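Local coordinates for thiosulfate sulfurtransferase RDL2, mitochondrial (Saccharomyces cerevisiae, PDB 6K6R), which catalyses the transfer of sulfane sulfur from thiosulfate to cyanide, giving thiocyanate and sulfite, at residues A[114-117]-A[118-122]. Sequence-based numbering, arbitrary orientation.
Sequences TAEE and LARSY
Glu116 and Arg120, one helical turn apart, form an i to i+4 salt bridge in which the guanidinium meets the carboxylate side-on, through NE and one terminal nitrogen. Arg120 NE lies 2.7 Å from Glu116 OE2, and Arg120 NH2 donates to Glu116 OE1 at 3.2 Å. The two planes are only 23° apart, consistent with a bidentate pairing; OE1 accepts through its syn lone pair, whereas NE reaches the syn side of OE2 from somewhat out of the carboxylate plane. With CG opposite the backbone N (chi1 -168°) and a bend at chi2 (-85°), the Glu116 chain brings its carboxylate to the Arg120 guanidinium. Because OE2 also bonds Thr127 OG1, it has two partners that fix the carboxylate's rotation. Were Arg120 replaced by alanine, the Glu116 carboxylate would probably lose its charged mate and be freer to turn, with Thr127 still bonding OE2.

The backbone evidence is regular alpha-helical i to i+4 bonding from Leu118, Ala119 and Arg120 N to Thr114, Ala115 and Glu116 O, with Ala119 N to Ala115 O at 2.8 Å. The last such bond, Ser121 N to Glu117 O, measures 3.1 Å, and the Ser121 hydroxyl turns back to donate to Leu118 O.

Nonpolar contact is slight: Thr114 CG2 stands 4.2 Å from Leu118 CD1.

Residues 114-121 make up most of helix 111-121, which follows the rhodanese active-site loop bearing Cys106, the predicted persulfide-forming residue. Ala115, Glu116 and Ala119 pack on Phe104 of strand 101-104, within the central parallel sheet, while Thr127 ties Glu116 to neighbouring strand 127-129.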
loop_
_atom_site.group_PDB
_atom_site.type_symbol
_atom_site.label_atom_id
_atom_site.label_comp_id
_atom_site.label_asym_id
_atom_site.label_seq_id
_atom_site.Cartn_x
_atom_site.Cartn_y
_atom_site.Cartn_z
ATOM N N THR A 114 -7.836 6.405 4.780
ATOM C CA THR A 114 -7.924 5.910 6.150
ATOM C C THR A 114 -6.722 5.046 6.506
ATOM O O THR A 114 -6.229 5.095 7.640
ATOM C CB THR A 114 -9.222 5.126 6.344
ATOM O OG1 THR A 114 -10.308 5.835 5.733
ATOM C CG2 THR A 114 -9.516 4.947 7.821
ATOM N N ALA A 115 -6.233 4.249 5.553
ATOM C CA ALA A 115 -5.096 3.377 5.831
ATOM C C ALA A 115 -3.822 4.179 6.062
ATOM O O ALA A 115 -3.024 3.845 6.946
ATOM C CB ALA A 115 -4.904 2.383 4.688
ATOM N N GLU A 116 -3.611 5.237 5.275
ATOM C CA GLU A 116 -2.439 6.085 5.476
ATOM C C GLU A 116 -2.487 6.769 6.837
ATOM O O GLU A 116 -1.472 6.838 7.542
ATOM C CB GLU A 116 -2.343 7.123 4.358
ATOM C CG GLU A 116 -1.015 7.869 4.307
ATOM C CD GLU A 116 -0.978 9.072 5.235
ATOM O OE1 GLU A 116 -2.055 9.631 5.530
ATOM O OE2 GLU A 116 0.128 9.455 5.670
ATOM N N GLU A 117 -3.656 7.287 7.219
ATOM C CA GLU A 117 -3.795 7.921 8.525
ATOM C C GLU A 117 -3.549 6.922 9.649
ATOM O O GLU A 117 -2.942 7.262 10.671
ATOM C CB GLU A 117 -5.183 8.546 8.657
ATOM C CG GLU A 117 -5.231 9.778 9.541
ATOM C CD GLU A 117 -6.643 10.286 9.750
ATOM O OE1 GLU A 117 -7.529 9.932 8.942
ATOM O OE2 GLU A 117 -6.868 11.039 10.721
ATOM N N LEU A 118 -4.011 5.683 9.475
ATOM C CA LEU A 118 -3.760 4.657 10.480
ATOM C C LEU A 118 -2.282 4.289 10.532
ATOM O O LEU A 118 -1.744 4.016 11.611
ATOM C CB LEU A 118 -4.617 3.424 10.197
ATOM C CG LEU A 118 -6.098 3.564 10.554
ATOM C CD1 LEU A 118 -6.902 2.406 9.987
ATOM C CD2 LEU A 118 -6.278 3.661 12.060
ATOM N N ALA A 119 -1.610 4.283 9.377
ATOM C CA ALA A 119 -0.179 3.997 9.359
ATOM C C ALA A 119 0.599 5.033 10.159
ATOM O O ALA A 119 1.498 4.684 10.934
ATOM C CB ALA A 119 0.329 3.938 7.919
ATOM N N ARG A 120 0.266 6.316 9.988
ATOM C CA ARG A 120 0.926 7.361 10.763
ATOM C C ARG A 120 0.571 7.270 12.241
ATOM O O ARG A 120 1.364 7.685 13.094
ATOM C CB ARG A 120 0.562 8.739 10.209
ATOM C CG ARG A 120 1.376 9.149 8.991
ATOM C CD ARG A 120 1.140 10.606 8.624
ATOM N NE ARG A 120 -0.170 10.814 8.013
ATOM C CZ ARG A 120 -1.109 11.611 8.513
ATOM N NH1 ARG A 120 -0.887 12.281 9.636
ATOM N NH2 ARG A 120 -2.272 11.739 7.889
ATOM N N SER A 121 -0.608 6.732 12.564
ATOM C CA SER A 121 -0.982 6.530 13.957
ATOM C C SER A 121 -0.197 5.404 14.617
ATOM O O SER A 121 -0.244 5.280 15.845
ATOM C CB SER A 121 -2.482 6.244 14.063
ATOM O OG SER A 121 -2.773 4.897 13.730
ATOM N N TYR A 122 0.517 4.587 13.841
ATOM C CA TYR A 122 1.295 3.477 14.374
ATOM C C TYR A 122 2.797 3.692 14.244
ATOM O O TYR A 122 3.564 2.737 14.401
ATOM C CB TYR A 122 0.894 2.172 13.683
ATOM C CG TYR A 122 -0.474 1.666 14.081
ATOM C CD1 TYR A 122 -0.816 1.514 15.417
ATOM C CD2 TYR A 122 -1.424 1.346 13.120
ATOM C CE1 TYR A 122 -2.064 1.054 15.787
ATOM C CE2 TYR A 122 -2.677 0.887 13.480
ATOM C CZ TYR A 122 -2.990 0.743 14.815
ATOM O OH TYR A 122 -4.236 0.286 15.179
#